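Local coordinates for cell division control protein 73 (Saccharomyces cerevisiae, PDB 3V46) that serves as a subunit of the PAF1 complex, acting in transcription elongation and transcription-coupled histone modification, with a Ras-like C-terminal domain that promotes association with chromatin, at residues A[112-116]-A[134-138]. Sequence-based numbering, arbitrary orientation.
Sequences FQRCK and WNVEK
F112, near the end of helix 108-114, lays one face of its ring on V136 of edge strand 136-141, in the Ras-like domain of Cdc73. Between the two segments the chain runs along strand 116-122, through helix 129-133 and into the parallel neighbour 136-141, a beta-alpha-beta crossover. The tight part is apolar: V136 CG1 stands over the middle of the F112 ring, 3.5 Å from its centroid and only 5° off the normal, a textbook CH-pi contact. With CG turned anti to its own carbonyl carbon, the phenyl reaches across to V136 and on to W134, where F112 CE2 comes within 4.1 Å of W134 CE3 and the ring meets the six-membered ring of the indole obliquely, planes at 39°. F100 packs edge-to-face with both aromatic rings. A serine in place of F112 would probably leave V136 CG1 without the ring beneath it and the W134 indole less firmly held.

The other side is polar and looser. N135, centre of an inverse gamma turn and exposed, gives ND2 to F112 O at 2.9 Å; the donor sits well above the carbonyl plane and the bond is bent to 132° at the hydrogen. A water lies 2.6 Å from N135 O. Farther along, K116 CB heads away from the strand, but the long chain, kinked at chi2, swings back to E137. That carboxylate is shared: OE1 is hydrogen-bonded to Y155 OH on helix 149-166, while K116 NZ forms a salt bridge with E137 OE2 at 3.0 Å, nearly along its C-O axis.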
ATOM      1  N   PHE A 112     -11.761   3.519  -4.941  1.00 19.46           N
ATOM      2  CA  PHE A 112     -11.526   2.105  -4.643  1.00 19.66           C
ATOM      3  C   PHE A 112     -12.252   1.161  -5.593  1.00 22.77           C
ATOM      4  O   PHE A 112     -12.097  -0.059  -5.508  1.00 24.66           O
ATOM      5  CB  PHE A 112     -11.841   1.809  -3.178  1.00 19.34           C
ATOM      6  CG  PHE A 112     -10.923   2.532  -2.231  1.00 18.13           C
ATOM      7  CD1 PHE A 112      -9.552   2.471  -2.401  1.00 20.90           C
ATOM      8  CD2 PHE A 112     -11.428   3.312  -1.202  1.00 20.15           C
ATOM      9  CE1 PHE A 112      -8.709   3.157  -1.559  1.00 19.30           C
ATOM     10  CE2 PHE A 112     -10.591   3.994  -0.359  1.00 19.97           C
ATOM     11  CZ  PHE A 112      -9.224   3.917  -0.539  1.00 20.19           C
ATOM     12  N   GLN A 113     -13.006   1.733  -6.522  1.00 24.06           N
ATOM     13  CA  GLN A 113     -13.557   0.964  -7.618  1.00 28.98           C
ATOM     14  C   GLN A 113     -12.490   0.736  -8.682  1.00 30.27           C
ATOM     15  O   GLN A 113     -12.552  -0.232  -9.435  1.00 37.26           O
ATOM     16  CB  GLN A 113     -14.759   1.682  -8.227  1.00 32.76           C
ATOM     17  CG  GLN A 113     -16.068   1.377  -7.535  1.00 44.21           C
ATOM     18  CD  GLN A 113     -17.264   1.942  -8.277  1.00 52.08           C
ATOM     19  OE1 GLN A 113     -17.654   3.093  -8.072  1.00 55.60           O
ATOM     20  NE2 GLN A 113     -17.856   1.128  -9.147  1.00 54.73           N
ATOM     21  N   ARG A 114     -11.501   1.620  -8.744  1.00 28.25           N
ATOM     22  CA  ARG A 114     -10.509   1.523  -9.804  1.00 31.54           C
ATOM     23  C   ARG A 114      -9.065   1.375  -9.326  1.00 28.32           C
ATOM     24  O   ARG A 114      -8.192   1.062 -10.139  1.00 29.56           O
ATOM     25  CB  ARG A 114     -10.642   2.712 -10.755  1.00 33.38           C
ATOM     26  CG  ARG A 114     -10.397   4.056 -10.123  1.00 29.96           C
ATOM     27  CD  ARG A 114     -10.701   5.154 -11.127  1.00 30.35           C
ATOM     28  NE  ARG A 114      -9.847   5.030 -12.302  1.00 29.41           N
ATOM     29  CZ  ARG A 114     -10.199   5.366 -13.540  1.00 28.98           C
ATOM     30  NH1 ARG A 114     -11.403   5.862 -13.795  1.00 29.25           N
ATOM     31  NH2 ARG A 114      -9.333   5.208 -14.526  1.00 28.07           N
ATOM     32  N   CYS A 115      -8.817   1.583  -8.026  1.00 24.09           N
ATOM     33  CA  CYS A 115      -7.505   1.352  -7.423  1.00 22.16           C
ATOM     34  C   CYS A 115      -7.714   0.436  -6.225  1.00 21.43           C
ATOM     35  O   CYS A 115      -8.640   0.625  -5.443  1.00 25.66           O
ATOM     36  CB  CYS A 115      -6.822   2.647  -6.923  1.00 23.84           C
ATOM     37  SG  CYS A 115      -6.484   3.957  -8.151  1.00 29.30           S
ATOM     38  N   LYS A 116      -6.837  -0.541  -6.069  1.00 16.60           N
ATOM     39  CA  LYS A 116      -6.905  -1.461  -4.948  1.00 15.90           C
ATOM     40  C   LYS A 116      -6.515  -0.771  -3.651  1.00 15.68           C
ATOM     41  O   LYS A 116      -5.450  -0.172  -3.552  1.00 20.07           O
ATOM     42  CB  LYS A 116      -5.978  -2.642  -5.218  1.00 19.06           C
ATOM     43  CG  LYS A 116      -5.858  -3.594  -4.075  1.00 23.34           C
ATOM     44  CD  LYS A 116      -6.975  -4.575  -4.091  1.00 28.60           C
ATOM     45  CE  LYS A 116      -6.813  -5.604  -2.992  1.00 31.03           C
ATOM     46  NZ  LYS A 116      -7.982  -6.500  -2.951  1.00 31.56           N
ATOM     47  N   TRP A 134     -15.743   1.088   3.211  1.00 23.97           N
ATOM     48  CA  TRP A 134     -14.923   1.248   2.015  1.00 23.36           C
ATOM     49  C   TRP A 134     -14.599  -0.099   1.410  1.00 20.15           C
ATOM     50  O   TRP A 134     -14.407  -1.091   2.132  1.00 20.61           O
ATOM     51  CB  TRP A 134     -13.601   1.943   2.321  1.00 21.66           C
ATOM     52  CG  TRP A 134     -13.708   3.379   2.744  1.00 22.90           C
ATOM     53  CD1 TRP A 134     -14.806   4.193   2.662  1.00 25.68           C
ATOM     54  CD2 TRP A 134     -12.669   4.168   3.339  1.00 23.23           C
ATOM     55  NE1 TRP A 134     -14.509   5.439   3.171  1.00 26.55           N
ATOM     56  CE2 TRP A 134     -13.202   5.451   3.580  1.00 27.11           C
ATOM     57  CE3 TRP A 134     -11.337   3.917   3.680  1.00 24.24           C
ATOM     58  CZ2 TRP A 134     -12.449   6.472   4.158  1.00 26.96           C
ATOM     59  CZ3 TRP A 134     -10.591   4.935   4.249  1.00 22.82           C
ATOM     60  CH2 TRP A 134     -11.148   6.193   4.483  1.00 25.04           C
ATOM     61  N   ASN A 135     -14.519  -0.109   0.080  1.00 18.92           N
ATOM     62  CA  ASN A 135     -14.075  -1.259  -0.681  1.00 20.05           C
ATOM     63  C   ASN A 135     -12.563  -1.391  -0.607  1.00 20.71           C
ATOM     64  O   ASN A 135     -11.870  -1.266  -1.619  1.00 19.78           O
ATOM     65  CB  ASN A 135     -14.497  -1.088  -2.135  1.00 22.59           C
ATOM     66  CG  ASN A 135     -14.173  -2.304  -2.993  1.00 28.35           C
ATOM     67  OD1 ASN A 135     -14.287  -3.443  -2.546  1.00 32.76           O
ATOM     68  ND2 ASN A 135     -13.777  -2.061  -4.233  1.00 32.76           N
ATOM     69  N   VAL A 136     -12.070  -1.618   0.603  1.00 18.06           N
ATOM     70  CA  VAL A 136     -10.656  -1.866   0.840  1.00 17.80           C
ATOM     71  C   VAL A 136     -10.482  -3.190   1.585  1.00 17.48           C
ATOM     72  O   VAL A 136     -11.366  -3.640   2.324  1.00 20.67           O
ATOM     73  CB  VAL A 136      -9.970  -0.708   1.640  1.00 16.59           C
ATOM     74  CG1 VAL A 136     -10.138   0.621   0.911  1.00 18.21           C
ATOM     75  CG2 VAL A 136     -10.483  -0.637   3.071  1.00 20.44           C
ATOM     76  N   GLU A 137      -9.335  -3.820   1.380  1.00 17.73           N
ATOM     77  CA  GLU A 137      -9.040  -5.064   2.048  1.00 18.82           C
ATOM     78  C   GLU A 137      -8.453  -4.751   3.416  1.00 18.87           C
ATOM     79  O   GLU A 137      -7.480  -4.020   3.513  1.00 18.02           O
ATOM     80  CB  GLU A 137      -8.066  -5.876   1.201  1.00 25.30           C
ATOM     81  CG  GLU A 137      -7.678  -7.192   1.793  1.00 30.68           C
ATOM     82  CD  GLU A 137      -7.039  -8.113   0.778  1.00 37.43           C
ATOM     83  OE1 GLU A 137      -6.286  -8.995   1.203  1.00 40.93           O
ATOM     84  OE2 GLU A 137      -7.280  -7.960  -0.438  1.00 38.79           O
ATOM     85  N   LYS A 138      -9.075  -5.268   4.470  1.00 19.94           N
ATOM     86  CA  LYS A 138      -8.593  -5.069   5.827  1.00 19.06           C
ATOM     87  C   LYS A 138      -7.666  -6.219   6.194  1.00 19.72           C
ATOM     88  O   LYS A 138      -8.052  -7.392   6.110  1.00 26.00           O
ATOM     89  CB  LYS A 138      -9.762  -5.020   6.817  1.00 20.60           C
ATOM     90  CG  LYS A 138     -10.694  -3.820   6.662  1.00 20.73           C
ATOM     91  CD  LYS A 138     -11.740  -4.013   5.571  1.00 21.37           C
ATOM     92  CE  LYS A 138     -12.582  -2.753   5.407  1.00 22.64           C
ATOM     93  NZ  LYS A 138     -13.505  -2.807   4.252  1.00 25.06           N
TER
HETATM   94  O   HOH W   1     -10.020  -1.831  -3.374  1.00 29.91           O